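Side-chain contacts in trans-4-hydroxy-L-proline dehydratase (Clostridioides difficile 70-100-2010, PDB 6VXC), which uses a glycyl radical to catalyse the dehydration of trans-4-hydroxy-L-proline to (S)-1-pyrroline-5-carboxylate in the anaerobic degradation of hydroxyproline: residues S82-E87 with W335-N340; L88-K93 with L259-T264; S581-K586 with N620-Y625. All coordinates share one frame; numbering follows the deposited sequence.

Contact 1. Residues S82-E87 with W335-N340; sequences SINDGE and WVKFNN
E87 and K337 form a salt bridge, with K337 NZ 2.6 Å from E87 OE2 and the two side chains crossing at about a right angle. The ammonium meets OE2 on its syn side, 26° out of the carboxylate plane. K337 turns at chi2 and chi3 (both -56°), and this bend brings its amine to the loop from a CB that does not face it. N84 holds the same carboxylate from the other face: its ND2 lies 2.8 Å from E87 OE2, 62° out of the carboxylate plane, while its backbone N gives E87 OE1 a bond of 3.0 Å. Both oxygens are therefore gripped from within the type II turn N84-E87, closed by E87 N to N84 O, and this should fix the rotation of the carboxylate. A water donates to E87 OE1 and to S82 O, with a weak link to K337 NZ. The buried amine has a second carboxylate partner, E92, which also accepts from N340 ND2, while N340 OD1 is bonded to S36 OG of helix 27-38; two acidic groups so close would probably keep K337 protonated. Around this polar cluster, helix 27-38 touches N84, E87 and V336, helix 214-248 packs against I83, and K337 belongs to helix 324-339.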
ATOM      1  N   SER A  82      -7.136 -26.259   2.409  1.00 25.76           N
ATOM      2  CA  SER A  82      -6.141 -26.848   3.297  1.00 23.86           C
ATOM      3  C   SER A  82      -6.270 -26.253   4.691  1.00 23.18           C
ATOM      4  O   SER A  82      -6.653 -25.092   4.854  1.00 23.51           O
ATOM      5  CB  SER A  82      -4.721 -26.653   2.770  1.00 26.86           C
ATOM      6  OG  SER A  82      -4.407 -25.282   2.689  1.00 30.81           O
ATOM      7  N   ILE A  83      -5.954 -27.072   5.692  1.00 21.78           N
ATOM      8  CA  ILE A  83      -5.895 -26.670   7.092  1.00 19.42           C
ATOM      9  C   ILE A  83      -4.514 -27.041   7.604  1.00 21.34           C
ATOM     10  O   ILE A  83      -4.130 -28.214   7.557  1.00 23.11           O
ATOM     11  CB  ILE A  83      -6.987 -27.355   7.931  1.00 19.05           C
ATOM     12  CG1 ILE A  83      -8.375 -26.964   7.416  1.00 19.26           C
ATOM     13  CG2 ILE A  83      -6.812 -27.042   9.421  1.00 18.55           C
ATOM     14  CD1 ILE A  83      -9.531 -27.508   8.232  1.00 20.74           C
ATOM     15  N   ASN A  84      -3.760 -26.055   8.060  1.00 18.12           N
ATOM     16  CA  ASN A  84      -2.398 -26.318   8.490  1.00 20.13           C
ATOM     17  C   ASN A  84      -2.379 -26.808   9.935  1.00 17.69           C
ATOM     18  O   ASN A  84      -3.277 -26.516  10.727  1.00 18.13           O
ATOM     19  CB  ASN A  84      -1.542 -25.061   8.323  1.00 18.47           C
ATOM     20  CG  ASN A  84      -1.508 -24.574   6.881  1.00 22.94           C
ATOM     21  OD1 ASN A  84      -1.138 -25.317   5.971  1.00 23.63           O
ATOM     22  ND2 ASN A  84      -1.942 -23.333   6.664  1.00 21.50           N
ATOM     23  N   ASP A  85      -1.343 -27.566  10.269  1.00 20.73           N
ATOM     24  CA  ASP A  85      -1.261 -28.193  11.579  1.00 21.27           C
ATOM     25  C   ASP A  85      -1.217 -27.145  12.690  1.00 20.83           C
ATOM     26  O   ASP A  85      -0.309 -26.311  12.738  1.00 22.38           O
ATOM     27  CB  ASP A  85      -0.041 -29.105  11.652  1.00 25.69           C
ATOM     28  CG  ASP A  85       0.021 -29.874  12.951  1.00 32.87           C
ATOM     29  OD1 ASP A  85      -0.913 -30.667  13.206  1.00 40.85           O
ATOM     30  OD2 ASP A  85       0.991 -29.690  13.714  1.00 37.22           O
ATOM     31  N   GLY A  86      -2.197 -27.198  13.584  1.00 20.76           N
ATOM     32  CA  GLY A  86      -2.270 -26.308  14.713  1.00 19.67           C
ATOM     33  C   GLY A  86      -3.111 -25.070  14.507  1.00 17.14           C
ATOM     34  O   GLY A  86      -3.302 -24.311  15.461  1.00 20.12           O
ATOM     35  N   GLU A  87      -3.664 -24.862  13.317  1.00 17.37           N
ATOM     36  CA  GLU A  87      -4.419 -23.647  13.068  1.00 15.22           C
ATOM     37  C   GLU A  87      -5.670 -23.575  13.927  1.00 14.63           C
ATOM     38  O   GLU A  87      -6.299 -24.585  14.244  1.00 15.67           O
ATOM     39  CB  GLU A  87      -4.794 -23.533  11.596  1.00 19.62           C
ATOM     40  CG  GLU A  87      -3.628 -23.080  10.747  1.00 16.08           C
ATOM     41  CD  GLU A  87      -4.010 -22.819   9.307  1.00 19.59           C
ATOM     42  OE1 GLU A  87      -4.975 -23.444   8.805  1.00 17.24           O
ATOM     43  OE2 GLU A  87      -3.335 -21.968   8.682  1.00 23.82           O
ATOM     44  N   TRP A 335      -1.939 -13.048  12.682  1.00 10.57           N
ATOM     45  CA  TRP A 335      -0.695 -12.473  12.177  1.00 11.63           C
ATOM     46  C   TRP A 335       0.006 -13.438  11.233  1.00 12.87           C
ATOM     47  O   TRP A 335       0.450 -13.052  10.141  1.00 11.29           O
ATOM     48  CB  TRP A 335       0.225 -12.102  13.350  1.00  9.65           C
ATOM     49  CG  TRP A 335       0.310 -10.614  13.611  1.00  9.13           C
ATOM     50  CD1 TRP A 335       1.431  -9.864  13.648  1.00  7.98           C
ATOM     51  CD2 TRP A 335      -0.782  -9.711  13.831  1.00  7.95           C
ATOM     52  NE1 TRP A 335       1.123  -8.549  13.884  1.00  7.64           N
ATOM     53  CE2 TRP A 335      -0.230  -8.427  14.005  1.00  8.92           C
ATOM     54  CE3 TRP A 335      -2.168  -9.865  13.922  1.00  8.85           C
ATOM     55  CZ2 TRP A 335      -1.010  -7.304  14.258  1.00 10.44           C
ATOM     56  CZ3 TRP A 335      -2.951  -8.740  14.164  1.00 10.73           C
ATOM     57  CH2 TRP A 335      -2.370  -7.481  14.334  1.00  8.14           C
ATOM     58  N   VAL A 336       0.094 -14.710  11.630  1.00 11.49           N
ATOM     59  CA  VAL A 336       0.734 -15.703  10.780  1.00 11.43           C
ATOM     60  C   VAL A 336      -0.024 -15.848   9.462  1.00 12.05           C
ATOM     61  O   VAL A 336       0.586 -16.017   8.403  1.00 13.27           O
ATOM     62  CB  VAL A 336       0.849 -17.052  11.518  1.00 12.77           C
ATOM     63  CG1 VAL A 336       1.268 -18.138  10.549  1.00 10.78           C
ATOM     64  CG2 VAL A 336       1.818 -16.949  12.710  1.00  9.79           C
ATOM     65  N   LYS A 337      -1.361 -15.795   9.502  1.00 14.22           N
ATOM     66  CA  LYS A 337      -2.132 -15.930   8.263  1.00 12.14           C
ATOM     67  C   LYS A 337      -1.778 -14.831   7.264  1.00 14.21           C
ATOM     68  O   LYS A 337      -1.582 -15.103   6.074  1.00 14.64           O
ATOM     69  CB  LYS A 337      -3.634 -15.932   8.533  1.00 10.00           C
ATOM     70  CG  LYS A 337      -4.136 -17.067   9.409  1.00 14.59           C
ATOM     71  CD  LYS A 337      -3.768 -18.461   8.850  1.00 18.90           C
ATOM     72  CE  LYS A 337      -4.250 -18.722   7.446  1.00 16.88           C
ATOM     73  NZ  LYS A 337      -3.888 -20.095   6.931  1.00 15.87           N
ATOM     74  N   PHE A 338      -1.699 -13.581   7.730  1.00 12.17           N
ATOM     75  CA  PHE A 338      -1.216 -12.505   6.865  1.00 12.38           C
ATOM     76  C   PHE A 338       0.156 -12.850   6.285  1.00 13.07           C
ATOM     77  O   PHE A 338       0.398 -12.693   5.083  1.00 14.63           O
ATOM     78  CB  PHE A 338      -1.121 -11.191   7.643  1.00  9.83           C
ATOM     79  CG  PHE A 338      -2.428 -10.479   7.860  1.00  9.76           C
ATOM     80  CD1 PHE A 338      -3.033  -9.769   6.838  1.00  9.36           C
ATOM     81  CD2 PHE A 338      -3.012 -10.452   9.130  1.00  9.26           C
ATOM     82  CE1 PHE A 338      -4.209  -9.078   7.057  1.00  9.31           C
ATOM     83  CE2 PHE A 338      -4.185  -9.775   9.355  1.00  9.60           C
ATOM     84  CZ  PHE A 338      -4.789  -9.083   8.323  1.00 10.18           C
ATOM     85  N   ASN A 339       1.076 -13.315   7.137  1.00 11.90           N
ATOM     86  CA  ASN A 339       2.439 -13.590   6.702  1.00 12.94           C
ATOM     87  C   ASN A 339       2.529 -14.764   5.738  1.00 11.95           C
ATOM     88  O   ASN A 339       3.560 -14.914   5.076  1.00 14.57           O
ATOM     89  CB  ASN A 339       3.356 -13.852   7.907  1.00 11.11           C
ATOM     90  CG  ASN A 339       4.834 -13.717   7.549  1.00 13.26           C
ATOM     91  OD1 ASN A 339       5.308 -12.625   7.231  1.00 14.98           O
ATOM     92  ND2 ASN A 339       5.569 -14.813   7.634  1.00 13.04           N
ATOM     93  N   ASN A 340       1.489 -15.594   5.656  1.00 11.92           N
ATOM     94  CA  ASN A 340       1.427 -16.676   4.683  1.00 14.15           C
ATOM     95  C   ASN A 340       0.996 -16.230   3.281  1.00 13.71           C
ATOM     96  O   ASN A 340       1.071 -17.053   2.366  1.00 14.47           O
ATOM     97  CB  ASN A 340       0.452 -17.775   5.160  1.00 12.12           C
ATOM     98  CG  ASN A 340       1.032 -18.642   6.275  1.00 14.69           C
ATOM     99  OD1 ASN A 340       2.197 -18.524   6.623  1.00 16.24           O
ATOM    100  ND2 ASN A 340       0.214 -19.533   6.814  1.00 16.13           N
TER
HETATM  101  O   HOH W   1      -5.757 -22.662   6.231  1.00 16.78           O

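Contact 2. Residues L88-K93 with L259-T264; sequences LIVGEK and LLIAET
L260 meets L88 through methyl groups, with L88 CD2 and L260 CD2 4.4 Å apart, a loose apolar touch at the more open end of the contact; R326 of helix 324-339 packs on both leucines. The backbone of L260 serves its own helix: its O accepts from T264 N and, at 2.9 Å, from T264 OG1, the two donors arriving from opposite faces of the carbonyl plane. Next comes I261, the main contributor. Its CG1 passes 4.0 Å from L88 O, and beyond it I261 CD1 reaches V90 CG1 at 3.7 Å. With CG1 beside the backbone N (chi1 -68°) and CG2 anti to it, both arms of I261 meet the valine, I261 CG2 lying 3.8 Å from V90 CG1; the two side chains point at each other tip to tip. Farther on, T264 turns to Q281 of helix 276-293, whose NE2 binds V90 O. No hydrogen bond joins 88-93 to 259-264, and 178 Å² is buried between them. Between these two segments the contact is almost wholly aliphatic, apart from I261 CG1 against L88 O, consistent with cohesion by dispersion and exclusion of water rather than by directional bonds.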
ATOM      1  N   LEU A  88      -6.005 -22.354  14.320  1.00 15.33           N
ATOM      2  CA  LEU A  88      -7.315 -21.993  14.832  1.00 16.84           C
ATOM      3  C   LEU A  88      -8.114 -21.150  13.850  1.00 17.04           C
ATOM      4  O   LEU A  88      -9.342 -21.228  13.847  1.00 17.47           O
ATOM      5  CB  LEU A  88      -7.177 -21.235  16.161  1.00 17.05           C
ATOM      6  CG  LEU A  88      -6.636 -21.981  17.394  1.00 16.60           C
ATOM      7  CD1 LEU A  88      -6.439 -21.046  18.582  1.00 16.19           C
ATOM      8  CD2 LEU A  88      -7.568 -23.122  17.790  1.00 18.83           C
ATOM      9  N   ILE A  89      -7.436 -20.355  13.019  1.00 19.08           N
ATOM     10  CA  ILE A  89      -8.040 -19.595  11.924  1.00 16.98           C
ATOM     11  C   ILE A  89      -7.592 -20.233  10.619  1.00 15.50           C
ATOM     12  O   ILE A  89      -6.392 -20.434  10.416  1.00 15.30           O
ATOM     13  CB  ILE A  89      -7.613 -18.113  11.969  1.00 18.06           C
ATOM     14  CG1 ILE A  89      -7.982 -17.486  13.308  1.00 15.81           C
ATOM     15  CG2 ILE A  89      -8.225 -17.317  10.783  1.00 16.17           C
ATOM     16  CD1 ILE A  89      -9.465 -17.499  13.596  1.00 14.20           C
ATOM     17  N   VAL A  90      -8.536 -20.497   9.708  1.00 18.07           N
ATOM     18  CA  VAL A  90      -8.240 -21.248   8.491  1.00 16.15           C
ATOM     19  C   VAL A  90      -8.531 -20.402   7.256  1.00 16.67           C
ATOM     20  O   VAL A  90      -9.363 -19.484   7.272  1.00 16.65           O
ATOM     21  CB  VAL A  90      -9.029 -22.578   8.412  1.00 17.26           C
ATOM     22  CG1 VAL A  90      -8.695 -23.487   9.601  1.00 15.32           C
ATOM     23  CG2 VAL A  90     -10.516 -22.296   8.313  1.00 12.35           C
ATOM     24  N   GLY A  91      -7.838 -20.743   6.171  1.00 15.83           N
ATOM     25  CA  GLY A  91      -7.963 -20.066   4.894  1.00 14.32           C
ATOM     26  C   GLY A  91      -6.614 -19.655   4.322  1.00 17.89           C
ATOM     27  O   GLY A  91      -5.822 -18.981   4.993  1.00 18.08           O
ATOM     28  N   GLU A  92      -6.338 -20.069   3.087  1.00 18.49           N
ATOM     29  CA  GLU A  92      -5.132 -19.704   2.353  1.00 17.77           C
ATOM     30  C   GLU A  92      -5.543 -19.223   0.963  1.00 16.80           C
ATOM     31  O   GLU A  92      -6.476 -19.767   0.369  1.00 15.80           O
ATOM     32  CB  GLU A  92      -4.153 -20.891   2.232  1.00 17.46           C
ATOM     33  CG  GLU A  92      -3.501 -21.378   3.540  1.00 21.58           C
ATOM     34  CD  GLU A  92      -2.366 -20.470   4.040  1.00 21.41           C
ATOM     35  OE1 GLU A  92      -1.806 -19.707   3.221  1.00 18.65           O
ATOM     36  OE2 GLU A  92      -2.033 -20.536   5.250  1.00 21.27           O
ATOM     37  N   LYS A  93      -4.857 -18.196   0.450  1.00 13.86           N
ATOM     38  CA  LYS A  93      -5.133 -17.753  -0.914  1.00 12.40           C
ATOM     39  C   LYS A  93      -4.781 -18.839  -1.924  1.00 16.32           C
ATOM     40  O   LYS A  93      -5.572 -19.139  -2.821  1.00 16.12           O
ATOM     41  CB  LYS A  93      -4.369 -16.467  -1.232  1.00 12.61           C
ATOM     42  CG  LYS A  93      -4.877 -15.218  -0.525  1.00 12.99           C
ATOM     43  CD  LYS A  93      -3.998 -13.995  -0.818  1.00 10.72           C
ATOM     44  CE  LYS A  93      -4.109 -13.555  -2.286  1.00 13.16           C
ATOM     45  NZ  LYS A  93      -3.072 -12.561  -2.678  1.00 13.27           N
ATOM     46  N   LEU A 259     -12.808 -29.691  15.510  1.00 24.01           N
ATOM     47  CA  LEU A 259     -14.231 -29.541  15.778  1.00 23.78           C
ATOM     48  C   LEU A 259     -14.575 -28.090  16.084  1.00 22.62           C
ATOM     49  O   LEU A 259     -15.651 -27.612  15.718  1.00 20.69           O
ATOM     50  CB  LEU A 259     -14.634 -30.447  16.939  1.00 25.79           C
ATOM     51  CG  LEU A 259     -14.639 -31.959  16.654  1.00 27.00           C
ATOM     52  CD1 LEU A 259     -15.064 -32.769  17.877  1.00 24.86           C
ATOM     53  CD2 LEU A 259     -15.487 -32.317  15.455  1.00 28.80           C
ATOM     54  N   LEU A 260     -13.665 -27.369  16.737  1.00 22.49           N
ATOM     55  CA  LEU A 260     -13.889 -25.948  16.961  1.00 20.42           C
ATOM     56  C   LEU A 260     -13.883 -25.176  15.647  1.00 17.61           C
ATOM     57  O   LEU A 260     -14.706 -24.280  15.450  1.00 17.79           O
ATOM     58  CB  LEU A 260     -12.833 -25.394  17.912  1.00 20.42           C
ATOM     59  CG  LEU A 260     -12.867 -23.881  18.125  1.00 14.96           C
ATOM     60  CD1 LEU A 260     -14.222 -23.410  18.645  1.00 18.00           C
ATOM     61  CD2 LEU A 260     -11.761 -23.503  19.080  1.00 14.07           C
ATOM     62  N   ILE A 261     -12.976 -25.522  14.735  1.00 18.32           N
ATOM     63  CA  ILE A 261     -12.961 -24.880  13.423  1.00 20.26           C
ATOM     64  C   ILE A 261     -14.294 -25.087  12.720  1.00 18.58           C
ATOM     65  O   ILE A 261     -14.916 -24.135  12.229  1.00 21.18           O
ATOM     66  CB  ILE A 261     -11.795 -25.411  12.574  1.00 19.97           C
ATOM     67  CG1 ILE A 261     -10.462 -24.958  13.168  1.00 14.78           C
ATOM     68  CG2 ILE A 261     -11.920 -24.915  11.135  1.00 17.12           C
ATOM     69  CD1 ILE A 261      -9.265 -25.623  12.525  1.00 18.05           C
ATOM     70  N   ALA A 262     -14.775 -26.332  12.706  1.00 21.59           N
ATOM     71  CA  ALA A 262     -16.029 -26.642  12.036  1.00 17.76           C
ATOM     72  C   ALA A 262     -17.183 -25.853  12.635  1.00 17.54           C
ATOM     73  O   ALA A 262     -17.990 -25.285  11.898  1.00 20.17           O
ATOM     74  CB  ALA A 262     -16.295 -28.146  12.101  1.00 22.69           C
ATOM     75  N   GLU A 263     -17.263 -25.780  13.971  1.00 18.83           N
ATOM     76  CA  GLU A 263     -18.306 -24.979  14.625  1.00 20.14           C
ATOM     77  C   GLU A 263     -18.219 -23.504  14.248  1.00 19.60           C
ATOM     78  O   GLU A 263     -19.242 -22.823  14.123  1.00 20.02           O
ATOM     79  CB  GLU A 263     -18.212 -25.100  16.149  1.00 21.02           C
ATOM     80  CG  GLU A 263     -18.750 -26.380  16.756  1.00 30.02           C
ATOM     81  CD  GLU A 263     -18.245 -26.605  18.188  1.00 39.96           C
ATOM     82  OE1 GLU A 263     -18.288 -27.769  18.648  1.00 42.89           O
ATOM     83  OE2 GLU A 263     -17.839 -25.617  18.854  1.00 36.69           O
ATOM     84  N   THR A 264     -17.005 -22.973  14.144  1.00 21.37           N
ATOM     85  CA  THR A 264     -16.856 -21.573  13.777  1.00 17.53           C
ATOM     86  C   THR A 264     -17.352 -21.333  12.358  1.00 17.36           C
ATOM     87  O   THR A 264     -18.068 -20.361  12.100  1.00 18.09           O
ATOM     88  CB  THR A 264     -15.392 -21.170  13.952  1.00 15.93           C
ATOM     89  OG1 THR A 264     -14.996 -21.438  15.302  1.00 17.30           O
ATOM     90  CG2 THR A 264     -15.154 -19.699  13.614  1.00 15.29           C
TER

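Contact 3. Residues S581-K586 with N620-Y625; sequences SLTAIK and NKTPKY
A helix-to-loop packing joins the middle of helix 575-591 to the connection between helices 612-620 and 630-647, so that the contact closes a short local unit of the chain. The loop leaves helical geometry at K621 and runs extended through T622 and P623 beside T583 and A584; the nearest CA atoms are A584 CA and T622 CA, 6.2 Å apart. T622 turns its methyl inward: T622 CG2 lies 3.7 Å from A584 CA and 4.2 Å from A584 CB, so it rests on the helix backbone where a small side chain permits close approach. The methyl also lies 4.2 Å from T583 O.

One residue along, T583 CG2 comes 3.5 Å from P623 O and 4.1 Å from P623 CB, the threonine and proline side chains crossing obliquely. Both threonines share one rotamer, OG1 beside the backbone N (chi1 -62° in T583, -60° in T622), which puts CG2 anti to that N and splits each side chain into a methyl spent on the contact and a hydroxyl spent elsewhere. T583 OG1 bonds to T579 O one turn back in its helix, whereas T622 OG1 bonds to L617 O in the last turn of helix 612-620 and also to N588 ND2. N588 in turn reaches A584 O, so this amide links helix and loop just beside the methyl packing. A further tie follows at Y625, whose backbone N binds D580 OD1.

Between the two segments themselves there is no hydrogen bond, and the 142 Å² buried comes chiefly from T583, T622, A584 and P623. The chemistry is therefore divided: the methyls pack on backbone atoms and carbonyl oxygens as well as on P623 CB, while both hydroxyls find partners outside the interface, which should reduce the cost of burying them.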
ATOM      1  N   SER A 581      17.167  21.070  -5.542  1.00 12.23           N
ATOM      2  CA  SER A 581      17.637  21.426  -6.885  1.00 11.32           C
ATOM      3  C   SER A 581      17.221  22.845  -7.257  1.00 12.87           C
ATOM      4  O   SER A 581      18.053  23.647  -7.692  1.00 11.88           O
ATOM      5  CB  SER A 581      17.121  20.429  -7.918  1.00 10.06           C
ATOM      6  OG  SER A 581      17.753  19.175  -7.763  1.00 13.00           O
ATOM      7  N   LEU A 582      15.936  23.171  -7.095  1.00 13.50           N
ATOM      8  CA  LEU A 582      15.483  24.524  -7.411  1.00 11.80           C
ATOM      9  C   LEU A 582      16.081  25.541  -6.450  1.00 11.61           C
ATOM     10  O   LEU A 582      16.389  26.670  -6.846  1.00 11.95           O
ATOM     11  CB  LEU A 582      13.959  24.587  -7.393  1.00 10.48           C
ATOM     12  CG  LEU A 582      13.206  24.089  -8.633  1.00 10.69           C
ATOM     13  CD1 LEU A 582      11.696  24.007  -8.366  1.00  9.71           C
ATOM     14  CD2 LEU A 582      13.489  24.978  -9.842  1.00 11.71           C
ATOM     15  N   THR A 583      16.252  25.155  -5.181  1.00 12.67           N
ATOM     16  CA  THR A 583      16.937  26.029  -4.237  1.00 10.98           C
ATOM     17  C   THR A 583      18.368  26.292  -4.685  1.00 13.23           C
ATOM     18  O   THR A 583      18.842  27.430  -4.636  1.00 12.55           O
ATOM     19  CB  THR A 583      16.918  25.428  -2.820  1.00 13.03           C
ATOM     20  OG1 THR A 583      15.577  25.303  -2.344  1.00 10.94           O
ATOM     21  CG2 THR A 583      17.691  26.329  -1.849  1.00 11.06           C
ATOM     22  N   ALA A 584      19.066  25.254  -5.150  1.00 11.62           N
ATOM     23  CA  ALA A 584      20.434  25.451  -5.620  1.00 10.80           C
ATOM     24  C   ALA A 584      20.489  26.428  -6.793  1.00 12.03           C
ATOM     25  O   ALA A 584      21.412  27.245  -6.896  1.00 14.30           O
ATOM     26  CB  ALA A 584      21.050  24.106  -6.014  1.00  9.29           C
ATOM     27  N   ILE A 585      19.525  26.336  -7.698  1.00 11.04           N
ATOM     28  CA  ILE A 585      19.510  27.223  -8.854  1.00 11.08           C
ATOM     29  C   ILE A 585      19.217  28.658  -8.430  1.00 13.01           C
ATOM     30  O   ILE A 585      19.922  29.593  -8.825  1.00 15.99           O
ATOM     31  CB  ILE A 585      18.506  26.717  -9.904  1.00 14.24           C
ATOM     32  CG1 ILE A 585      18.988  25.386 -10.508  1.00 11.55           C
ATOM     33  CG2 ILE A 585      18.271  27.796 -10.957  1.00 12.66           C
ATOM     34  CD1 ILE A 585      17.968  24.730 -11.463  1.00 12.94           C
ATOM     35  N   LYS A 586      18.187  28.854  -7.604  1.00 10.59           N
ATOM     36  CA  LYS A 586      17.850  30.202  -7.168  1.00 13.19           C
ATOM     37  C   LYS A 586      19.019  30.853  -6.437  1.00 16.61           C
ATOM     38  O   LYS A 586      19.382  32.000  -6.719  1.00 15.80           O
ATOM     39  CB  LYS A 586      16.626  30.160  -6.264  1.00 12.33           C
ATOM     40  CG  LYS A 586      16.185  31.515  -5.759  1.00 18.14           C
ATOM     41  CD  LYS A 586      15.002  31.322  -4.836  1.00 19.69           C
ATOM     42  CE  LYS A 586      14.325  32.611  -4.522  1.00 27.29           C
ATOM     43  NZ  LYS A 586      13.115  32.331  -3.696  1.00 34.81           N
ATOM     44  N   ASN A 620      27.435  21.760  -0.578  1.00 14.52           N
ATOM     45  CA  ASN A 620      27.943  22.122   0.733  1.00 14.49           C
ATOM     46  C   ASN A 620      27.831  23.600   1.080  1.00 18.58           C
ATOM     47  O   ASN A 620      28.038  23.954   2.245  1.00 20.94           O
ATOM     48  CB  ASN A 620      29.412  21.692   0.857  1.00 18.23           C
ATOM     49  CG  ASN A 620      29.597  20.215   0.579  1.00 17.78           C
ATOM     50  OD1 ASN A 620      28.880  19.387   1.116  1.00 19.11           O
ATOM     51  ND2 ASN A 620      30.548  19.884  -0.289  1.00 21.65           N
ATOM     52  N   LYS A 621      27.549  24.479   0.127  1.00 17.46           N
ATOM     53  CA  LYS A 621      27.455  25.899   0.442  1.00 17.00           C
ATOM     54  C   LYS A 621      26.109  26.496   0.040  1.00 17.78           C
ATOM     55  O   LYS A 621      26.013  27.693  -0.230  1.00 15.19           O
ATOM     56  CB  LYS A 621      28.618  26.690  -0.168  1.00 19.15           C
ATOM     57  CG  LYS A 621      29.992  26.494   0.518  1.00 28.12           C
ATOM     58  CD  LYS A 621      30.873  25.440  -0.126  1.00 32.95           C
ATOM     59  CE  LYS A 621      32.358  25.612   0.293  1.00 33.86           C
ATOM     60  NZ  LYS A 621      32.648  25.259   1.707  1.00 34.50           N
ATOM     61  N   THR A 622      25.051  25.677   0.048  1.00 16.67           N
ATOM     62  CA  THR A 622      23.738  26.085  -0.421  1.00 14.63           C
ATOM     63  C   THR A 622      22.665  25.654   0.573  1.00 13.99           C
ATOM     64  O   THR A 622      22.761  24.576   1.169  1.00 14.89           O
ATOM     65  CB  THR A 622      23.455  25.483  -1.811  1.00 14.50           C
ATOM     66  OG1 THR A 622      24.446  25.932  -2.743  1.00 14.17           O
ATOM     67  CG2 THR A 622      22.046  25.869  -2.325  1.00 12.45           C
ATOM     68  N   PRO A 623      21.648  26.484   0.792  1.00 16.57           N
ATOM     69  CA  PRO A 623      20.581  26.105   1.724  1.00 13.19           C
ATOM     70  C   PRO A 623      19.915  24.797   1.311  1.00 13.18           C
ATOM     71  O   PRO A 623      19.860  24.451   0.130  1.00 14.86           O
ATOM     72  CB  PRO A 623      19.606  27.288   1.640  1.00 11.12           C
ATOM     73  CG  PRO A 623      20.412  28.410   1.164  1.00 12.26           C
ATOM     74  CD  PRO A 623      21.426  27.825   0.222  1.00 12.76           C
ATOM     75  N   LYS A 624      19.413  24.061   2.308  1.00 12.52           N
ATOM     76  CA  LYS A 624      18.851  22.729   2.109  1.00 10.23           C
ATOM     77  C   LYS A 624      17.542  22.547   2.875  1.00 11.30           C
ATOM     78  O   LYS A 624      17.408  22.972   4.026  1.00 13.06           O
ATOM     79  CB  LYS A 624      19.835  21.639   2.558  1.00 12.86           C
ATOM     80  CG  LYS A 624      21.170  21.563   1.783  1.00 12.83           C
ATOM     81  CD  LYS A 624      21.007  21.052   0.374  1.00 12.20           C
ATOM     82  CE  LYS A 624      22.355  21.011  -0.371  1.00 10.84           C
ATOM     83  NZ  LYS A 624      22.153  20.641  -1.795  1.00 12.56           N
ATOM     84  N   TYR A 625      16.607  21.847   2.250  1.00 10.90           N
ATOM     85  CA  TYR A 625      15.373  21.453   2.908  1.00  8.31           C
ATOM     86  C   TYR A 625      15.656  20.530   4.094  1.00 10.77           C
ATOM     87  O   TYR A 625      16.536  19.673   4.038  1.00 11.23           O
ATOM     88  CB  TYR A 625      14.488  20.761   1.878  1.00 11.20           C
ATOM     89  CG  TYR A 625      13.310  20.005   2.407  1.00  9.62           C
ATOM     90  CD1 TYR A 625      12.229  20.675   2.970  1.00  9.58           C
ATOM     91  CD2 TYR A 625      13.260  18.626   2.307  1.00  9.76           C
ATOM     92  CE1 TYR A 625      11.137  19.996   3.426  1.00 10.49           C
ATOM     93  CE2 TYR A 625      12.142  17.916   2.743  1.00  9.46           C
ATOM     94  CZ  TYR A 625      11.093  18.613   3.317  1.00 11.84           C
ATOM     95  OH  TYR A 625       9.990  17.943   3.792  1.00 12.62           O
TER

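Overall arrangement
Contacts 1 and 2 are neighbours built on consecutive pieces of one loop, 82-87 and 88-93, with centres 10 Å apart; contact 2 is nested along the chain within the loop that contact 1 closes. They are joined directly through E92, whose OE2 lies 2.5 Å from K337 NZ and 2.9 Å from N340 ND2, so the ionic pairing of contact 1 continues into the segment whose other end packs apolarly on 259-264. Contact 3 stands apart, on the opposite side of the chain's centre, its centre about 52 Å from that of contact 1 and 59 Å from that of contact 2. All three lie away from G785, the glycyl radical site (unmodified here), and from C454 and E456, the probable radical cysteine and proton acceptor.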